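Long-range contact in deoxyribose-phosphate aldolase (Toxoplasma gondii, PDB 4EIV), which belongs to the deoxyribose-phosphate aldolase family of enzymes, built as a single-domain TIM barrel: residues N91-G95 against L120-R124. Coordinates in Å, arbitrary orientation, origin at the centre of the assembly. Residues are numbered along the deposited sequence.
Sequences NFPEG and LIDWR
L120, E94 and G95 have the most area buried where these two loops meet. Residues 91-95 form a five-residue turn closed by an i+4 to i hydrogen bond, G95 N to N91 O, 2.9 Å, and containing a cis peptide before P93; N91 and G95 both have positive phi (67° and 72°). In register, the CA atoms of N91 and L120 are 5.4 Å apart and those of G95 and D122 4.4 Å. L120, chi1 t and chi2 p, points into the turn: its CD2 lies 3.3 Å from P93 O and 3.7 Å from G95 N, and its CB 3.8 Å from F92 CE2. L120 O accepts a hydrogen bond from N91 ND2 (2.9 Å, 147°), while N91 OD1 holds G97 N of its own loop.

Residues 91-95 follow strand 85-90, and L120 ends the adjacent parallel strand 116-120, so the contact joins consecutive beta-alpha loops at the C-terminal end of a TIM barrel, the end where active sites lie in this fold.

G95 sits against the inverse gamma turn centred on D122. A CB here would fall 2.2 Å from I121 O, a clash, and G95 O approaches D122 CA at 3.3 Å as a CA-H...O contact. At the outer edge, E94 (chi1 and chi2 both m) forms a salt bridge with R124, OE1 receiving NH2 at 2.8 Å and NH1 at 3.1 Å. Water 1 lies 3.0 Å from E94 OE1 and accepts from W123 NE1 at 2.9 Å; water 2 donates to E94 O (2.9 Å) and D122 OD1 (2.7 Å), whereas D122 OD2 pairs with R125.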
ATOM      1  N   ASN A  91     -30.947   4.740  -2.902  1.00 24.42           N
ATOM      2  CA  ASN A  91     -31.445   5.334  -4.160  1.00 24.02           C
ATOM      3  C   ASN A  91     -31.265   4.393  -5.360  1.00 24.02           C
ATOM      4  O   ASN A  91     -31.212   4.857  -6.476  1.00 23.99           O
ATOM      5  CB  ASN A  91     -30.821   6.701  -4.461  1.00 23.29           C
ATOM      6  CG  ASN A  91     -31.782   7.653  -5.180  1.00 23.27           C
ATOM      7  OD1 ASN A  91     -33.002   7.420  -5.266  1.00 24.76           O
ATOM      8  ND2 ASN A  91     -31.226   8.747  -5.704  1.00 24.64           N
ATOM      9  N   PHE A  92     -31.141   3.098  -5.093  1.00 23.75           N
ATOM     10  CA  PHE A  92     -30.991   2.093  -6.117  1.00 23.49           C
ATOM     11  C   PHE A  92     -32.362   1.527  -6.501  1.00 24.71           C
ATOM     12  O   PHE A  92     -33.284   1.499  -5.693  1.00 25.57           O
ATOM     13  CB  PHE A  92     -30.089   0.929  -5.629  1.00 25.02           C
ATOM     14  CG  PHE A  92     -28.606   1.137  -5.858  1.00 24.81           C
ATOM     15  CD1 PHE A  92     -27.876   0.223  -6.610  1.00 27.29           C
ATOM     16  CD2 PHE A  92     -27.955   2.227  -5.282  1.00 25.13           C
ATOM     17  CE1 PHE A  92     -26.513   0.405  -6.811  1.00 27.58           C
ATOM     18  CE2 PHE A  92     -26.581   2.405  -5.467  1.00 25.85           C
ATOM     19  CZ  PHE A  92     -25.877   1.501  -6.240  1.00 26.38           C
ATOM     20  N   PRO A  93     -32.476   1.015  -7.731  1.00 24.58           N
ATOM     21  CA  PRO A  93     -31.438   0.917  -8.768  1.00 24.82           C
ATOM     22  C   PRO A  93     -31.444   2.050  -9.788  1.00 24.52           C
ATOM     23  O   PRO A  93     -30.569   2.066 -10.651  1.00 25.40           O
ATOM     24  CB  PRO A  93     -31.795  -0.393  -9.481  1.00 26.27           C
ATOM     25  CG  PRO A  93     -33.282  -0.438  -9.416  1.00 26.45           C
ATOM     26  CD  PRO A  93     -33.675   0.246  -8.119  1.00 25.44           C
ATOM     27  N   GLU A  94     -32.415   2.972  -9.714  1.00 23.74           N
ATOM     28  CA  GLU A  94     -32.612   3.984 -10.757  1.00 24.57           C
ATOM     29  C   GLU A  94     -32.355   5.430 -10.394  1.00 23.74           C
ATOM     30  O   GLU A  94     -32.404   6.296 -11.296  1.00 24.83           O
ATOM     31  CB  GLU A  94     -34.026   3.848 -11.352  1.00 25.50           C
ATOM     32  CG  GLU A  94     -34.272   2.533 -12.073  1.00 26.82           C
ATOM     33  CD  GLU A  94     -33.429   2.335 -13.342  1.00 28.96           C
ATOM     34  OE1 GLU A  94     -32.791   3.287 -13.805  1.00 30.24           O
ATOM     35  OE2 GLU A  94     -33.445   1.220 -13.905  1.00 36.11           O
ATOM     36  N   GLY A  95     -32.095   5.738  -9.122  1.00 23.81           N
ATOM     37  CA  GLY A  95     -31.779   7.120  -8.724  1.00 24.39           C
ATOM     38  C   GLY A  95     -32.982   8.043  -8.759  1.00 24.91           C
ATOM     39  O   GLY A  95     -32.828   9.225  -9.001  1.00 24.69           O
ATOM     40  N   LEU A 120     -26.731   6.388  -5.188  1.00 23.72           N
ATOM     41  CA  LEU A 120     -26.833   6.650  -6.614  1.00 23.53           C
ATOM     42  C   LEU A 120     -27.495   8.008  -6.823  1.00 23.60           C
ATOM     43  O   LEU A 120     -28.436   8.348  -6.129  1.00 25.09           O
ATOM     44  CB  LEU A 120     -27.623   5.535  -7.295  1.00 24.30           C
ATOM     45  CG  LEU A 120     -27.825   5.540  -8.811  1.00 25.12           C
ATOM     46  CD1 LEU A 120     -26.469   5.542  -9.550  1.00 24.94           C
ATOM     47  CD2 LEU A 120     -28.671   4.368  -9.260  1.00 27.36           C
ATOM     48  N   ILE A 121     -26.971   8.776  -7.768  1.00 23.03           N
ATOM     49  CA  ILE A 121     -27.555  10.046  -8.142  1.00 23.36           C
ATOM     50  C   ILE A 121     -28.678   9.875  -9.172  1.00 22.59           C
ATOM     51  O   ILE A 121     -28.778   8.840  -9.840  1.00 22.90           O
ATOM     52  CB  ILE A 121     -26.479  11.037  -8.704  1.00 23.17           C
ATOM     53  CG1 ILE A 121     -25.873  10.542 -10.020  1.00 23.69           C
ATOM     54  CG2 ILE A 121     -25.399  11.301  -7.662  1.00 26.28           C
ATOM     55  CD1 ILE A 121     -25.074  11.625 -10.790  1.00 26.12           C
ATOM     56  N   ASP A 122     -29.453  10.941  -9.376  1.00 23.39           N
ATOM     57  CA  ASP A 122     -30.470  10.970 -10.434  1.00 23.70           C
ATOM     58  C   ASP A 122     -29.707  11.398 -11.688  1.00 23.35           C
ATOM     59  O   ASP A 122     -29.755  12.540 -12.142  1.00 23.41           O
ATOM     60  CB  ASP A 122     -31.597  11.953 -10.069  1.00 23.64           C
ATOM     61  CG  ASP A 122     -32.852  11.762 -10.924  1.00 24.39           C
ATOM     62  OD1 ASP A 122     -32.814  11.019 -11.945  1.00 25.18           O
ATOM     63  OD2 ASP A 122     -33.897  12.363 -10.561  1.00 25.17           O
ATOM     64  N   TRP A 123     -29.014  10.436 -12.285  1.00 23.56           N
ATOM     65  CA  TRP A 123     -28.111  10.712 -13.401  1.00 24.48           C
ATOM     66  C   TRP A 123     -28.870  11.183 -14.645  1.00 24.63           C
ATOM     67  O   TRP A 123     -28.343  11.946 -15.447  1.00 25.13           O
ATOM     68  CB  TRP A 123     -27.256   9.469 -13.721  1.00 25.30           C
ATOM     69  CG  TRP A 123     -28.064   8.227 -13.922  1.00 29.02           C
ATOM     70  CD1 TRP A 123     -28.419   7.270 -12.967  1.00 29.02           C
ATOM     71  CD2 TRP A 123     -28.605   7.779 -15.146  1.00 31.51           C
ATOM     72  NE1 TRP A 123     -29.154   6.299 -13.541  1.00 33.04           N
ATOM     73  CE2 TRP A 123     -29.281   6.567 -14.885  1.00 30.66           C
ATOM     74  CE3 TRP A 123     -28.612   8.294 -16.434  1.00 31.40           C
ATOM     75  CZ2 TRP A 123     -29.945   5.867 -15.870  1.00 33.29           C
ATOM     76  CZ3 TRP A 123     -29.253   7.579 -17.436  1.00 33.55           C
ATOM     77  CH2 TRP A 123     -29.923   6.391 -17.141  1.00 33.81           C
ATOM     78  N   ARG A 124     -30.129  10.775 -14.764  1.00 24.49           N
ATOM     79  CA  ARG A 124     -30.918  11.185 -15.927  1.00 25.31           C
ATOM     80  C   ARG A 124     -31.082  12.691 -16.001  1.00 25.83           C
ATOM     81  O   ARG A 124     -31.175  13.281 -17.092  1.00 27.24           O
ATOM     82  CB  ARG A 124     -32.291  10.509 -15.894  1.00 25.22           C
ATOM     83  CG  ARG A 124     -32.256   9.042 -16.225  1.00 26.40           C
ATOM     84  CD  ARG A 124     -33.653   8.433 -16.132  1.00 26.84           C
ATOM     85  NE  ARG A 124     -33.643   7.027 -16.464  1.00 26.84           N
ATOM     86  CZ  ARG A 124     -33.347   6.039 -15.630  1.00 26.08           C
ATOM     87  NH1 ARG A 124     -33.061   6.291 -14.357  1.00 27.45           N
ATOM     88  NH2 ARG A 124     -33.365   4.789 -16.085  1.00 29.26           N
TER
HETATM   89  O   HOH W   1     -29.841   3.515 -13.119  1.00 34.28           O
HETATM   90  O   HOH W   2     -31.821   8.676 -12.881  1.00 25.28           O